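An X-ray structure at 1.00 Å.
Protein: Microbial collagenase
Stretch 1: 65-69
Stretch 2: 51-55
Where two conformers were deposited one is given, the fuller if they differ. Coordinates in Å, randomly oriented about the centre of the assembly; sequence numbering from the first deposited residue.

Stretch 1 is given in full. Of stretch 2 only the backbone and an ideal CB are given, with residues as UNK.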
ATOM      1  N   ALA A  65       0.272 -11.086   1.536  1.00  9.38           N
ATOM      2  CA  ALA A  65      -0.862 -11.437   0.701  1.00  9.82           C
ATOM      3  C   ALA A  65      -0.604 -11.011  -0.749  1.00  9.92           C
ATOM      4  O   ALA A  65      -1.059 -11.675  -1.670  1.00 12.13           O
ATOM      5  CB  ALA A  65      -2.119 -10.789   1.234  1.00 10.55           C
ATOM      6  N   ALA A  66       0.110  -9.897  -0.919  1.00  8.89           N
ATOM      7  CA  ALA A  66       0.505  -9.379  -2.228  1.00  8.82           C
ATOM      8  C   ALA A  66       1.612  -8.360  -1.992  1.00  7.90           C
ATOM      9  O   ALA A  66       1.797  -7.886  -0.857  1.00  7.95           O
ATOM     10  CB  ALA A  66      -0.673  -8.735  -2.942  1.00  9.58           C
ATOM     11  N   TYR A  67       2.315  -7.998  -3.053  1.00  8.12           N
ATOM     12  CA  TYR A  67       3.302  -6.929  -2.970  1.00  8.15           C
ATOM     13  C   TYR A  67       3.358  -6.220  -4.299  1.00  7.56           C
ATOM     14  O   TYR A  67       3.003  -6.777  -5.350  1.00  8.86           O
ATOM     15  CB  TYR A  67       4.681  -7.455  -2.551  1.00 10.37           C
ATOM     16  CG  TYR A  67       5.191  -8.571  -3.391  1.00 14.22           C
ATOM     17  CD1 TYR A  67       5.861  -8.313  -4.574  1.00 17.22           C
ATOM     18  CD2 TYR A  67       4.997  -9.896  -3.010  1.00 18.07           C
ATOM     19  CE1 TYR A  67       6.339  -9.345  -5.359  1.00 21.73           C
ATOM     20  CE2 TYR A  67       5.482 -10.940  -3.778  1.00 22.07           C
ATOM     21  CZ  TYR A  67       6.139 -10.656  -4.957  1.00 24.19           C
ATOM     22  OH  TYR A  67       6.612 -11.688  -5.724  1.00 30.67           O
ATOM     23  N   GLY A  68       3.800  -4.970  -4.272  1.00  7.62           N
ATOM     24  CA  GLY A  68       3.898  -4.210  -5.491  1.00  7.85           C
ATOM     25  C   GLY A  68       5.091  -4.568  -6.343  1.00  8.31           C
ATOM     26  O   GLY A  68       6.175  -4.871  -5.833  1.00 11.31           O
ATOM     27  N   GLN A  69       4.896  -4.555  -7.652  0.50  7.71           N
ATOM     28  CA  GLN A  69       6.007  -4.718  -8.576  0.50  7.90           C
ATOM     29  C   GLN A  69       6.065  -3.473  -9.433  0.50  7.29           C
ATOM     30  O   GLN A  69       5.062  -3.051 -10.023  0.50  7.62           O
ATOM     31  CB  GLN A  69       5.833  -5.965  -9.422  0.50  9.16           C
ATOM     32  CG  GLN A  69       6.874  -6.142 -10.501  0.50 10.59           C
ATOM     33  CD  GLN A  69       6.572  -7.346 -11.350  0.50 12.46           C
ATOM     34  OE1 GLN A  69       6.471  -8.457 -10.839  0.50 14.78           O
ATOM     35  NE2 GLN A  69       6.374  -7.132 -12.643  0.50 14.54           N
ATOM     36  N   UNK A  51      10.660   3.433  -3.518  1.00  7.87           N
ATOM     37  CA  UNK A  51       9.470   3.112  -2.710  1.00  7.70           C
ATOM     38  C   UNK A  51       8.766   1.896  -3.274  1.00  7.54           C
ATOM     39  O   UNK A  51       8.969   1.508  -4.439  1.00  8.44           O
ATOM     40  CB  UNK A  51       8.506   4.299  -2.658  1.00  7.70           C
ATOM     41  N   UNK A  52       7.936   1.296  -2.435  1.00  7.54           N
ATOM     42  CA  UNK A  52       7.168   0.132  -2.824  1.00  7.54           C
ATOM     43  C   UNK A  52       5.969  -0.005  -1.893  1.00  7.16           C
ATOM     44  O   UNK A  52       5.691   0.889  -1.090  1.00  7.55           O
ATOM     45  CB  UNK A  52       8.033  -1.130  -2.797  1.00  7.54           C
ATOM     46  N   UNK A  53       5.240  -1.114  -2.013  1.00  7.27           N
ATOM     47  CA  UNK A  53       4.202  -1.416  -1.048  1.00  7.04           C
ATOM     48  C   UNK A  53       4.129  -2.923  -0.825  1.00  6.91           C
ATOM     49  O   UNK A  53       4.506  -3.720  -1.701  1.00  7.32           O
ATOM     50  CB  UNK A  53       2.852  -0.870  -1.516  1.00  7.04           C
ATOM     51  N   UNK A  54       3.661  -3.299   0.364  1.00  7.09           N
ATOM     52  CA  UNK A  54       3.383  -4.690   0.703  1.00  7.27           C
ATOM     53  C   UNK A  54       2.024  -4.746   1.411  1.00  7.00           C
ATOM     54  O   UNK A  54       1.603  -3.780   2.058  1.00  7.72           O
ATOM     55  CB  UNK A  54       4.490  -5.279   1.580  1.00  7.27           C
ATOM     56  N   UNK A  55       1.357  -5.887   1.296  1.00  7.37           N
ATOM     57  CA  UNK A  55       0.018  -6.085   1.834  1.00  7.19           C
ATOM     58  C   UNK A  55      -0.033  -7.329   2.698  1.00  7.33           C
ATOM     59  O   UNK A  55       0.463  -8.386   2.277  1.00  8.25           O
ATOM     60  CB  UNK A  55      -1.009  -6.183   0.704  1.00  7.19           C
TER

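The two segments run antiparallel, and the backbone sets the register before any side chain is chosen: the amide N of Gly68 donates to O of position 53 at 2.9 Å, nearly straight, and N of position 55 donates to O of Ala66 at 3.0 Å.

Position 51 has extended angles, and its ideal CB finds nothing of stretch 1 within 5.5 Å, so this contact sets no preference. The deposited Met51, present as selenomethionine, does not touch stretch 1.

At position 52 the CA-to-CB bond points toward stretch 1, but the ideal CB is still 5.2 Å from O of Gly68, a carbonyl acceptor. Ser or Thr would leave a gap a water could bridge; a longer donor such as Asn might reach the carbonyl itself. Thr52 is found, with chi1 t. Its OG1 stops 3.7 Å from Gly68 O, and a water closes the distance, lying 2.8 Å from Thr52 OG1 and donating to Gly68 O at 2.7 Å.

Position 53 points its CA-to-CB bond sideways, with the ideal CB 5.0 Å from N of Gly68. Because Gly68 has no side chain, its CA is open to a flat group laid alongside, so a long or aromatic residue able to turn back would gain most. Trp53 takes the place. With chi1 p, the indole turns back against stretch 1, and Gly68 CA sits 3.7 Å from the centroid of its five-membered ring, over the face, in a CH-pi contact. Tyr67 C, 3.6 Å from Trp53 CH2, lies over the same ring system, and Ala66 CB packs 4.1 Å from Trp53 CH2. The fit depends on the glycine: an ideal CB on Gly68 would come 2.6 Å from Trp53 NE1, a clash.

Position 54 pairs with Tyr67 without backbone hydrogen bonds between them, and its side chain shares that residue's face of the sheet. The ideal CB is 4.7 Å from Tyr67 CB, so beta-branched residues, Val, Ile or Thr, suit both the extended backbone and the neighbor. Val54 is deposited, with CG1 4.1 Å from Tyr67 CB.

Position 55 shares a face with Ala66, and two alanine methyls leave room beside its CB for a medium-sized apolar chain; Leu, Ile or Met could use it. Leu55 does so, its CD2 lying 4.2 Å from both Ala65 CB and Ala66 CB. Leu55 O also accepts from Ala65 N at 2.8 Å, in place of Ala66 N, so the regular pairing gives way at this end.

Stretch 2 51-55: MTWVL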
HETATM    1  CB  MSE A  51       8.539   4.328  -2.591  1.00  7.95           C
HETATM    2  CG  MSE A  51       7.907   4.666  -3.948  1.00  8.00           C
HETATM    3 SE   MSE A  51       6.523   6.071  -3.779  1.00  8.15          SE
HETATM    4  CE  MSE A  51       5.287   5.007  -2.691  1.00  8.96           C
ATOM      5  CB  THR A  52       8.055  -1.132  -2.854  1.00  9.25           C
ATOM      6  OG1 THR A  52       7.355  -2.182  -3.516  1.00 10.80           O
ATOM      7  CG2 THR A  52       8.486  -1.564  -1.473  1.00 11.18           C
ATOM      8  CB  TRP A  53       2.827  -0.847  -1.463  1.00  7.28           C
ATOM      9  CG  TRP A  53       2.227  -1.391  -2.729  1.00  6.77           C
ATOM     10  CD1 TRP A  53       2.241  -0.788  -3.946  1.00  7.16           C
ATOM     11  CD2 TRP A  53       1.510  -2.624  -2.898  1.00  6.54           C
ATOM     12  NE1 TRP A  53       1.582  -1.565  -4.877  1.00  7.17           N
ATOM     13  CE2 TRP A  53       1.131  -2.706  -4.257  1.00  6.65           C
ATOM     14  CE3 TRP A  53       1.154  -3.671  -2.034  1.00  6.99           C
ATOM     15  CZ2 TRP A  53       0.420  -3.803  -4.771  1.00  7.14           C
ATOM     16  CZ3 TRP A  53       0.476  -4.762  -2.554  1.00  7.29           C
ATOM     17  CH2 TRP A  53       0.110  -4.819  -3.906  1.00  7.21           C
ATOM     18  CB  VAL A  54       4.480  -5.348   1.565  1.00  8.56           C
ATOM     19  CG1 VAL A  54       5.803  -5.396   0.841  1.00 10.49           C
ATOM     20  CG2 VAL A  54       4.624  -4.702   2.938  1.00  9.51           C
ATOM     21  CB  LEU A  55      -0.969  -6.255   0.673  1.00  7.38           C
ATOM     22  CG  LEU A  55      -2.444  -6.418   1.038  1.00  7.74           C
ATOM     23  CD1 LEU A  55      -3.045  -5.099   1.482  1.00  8.23           C
ATOM     24  CD2 LEU A  55      -3.220  -6.998  -0.139  1.00  8.65           C
TER
HETATM   25  O   HOH W   1       7.373  -4.943  -3.396  1.00 22.36           O
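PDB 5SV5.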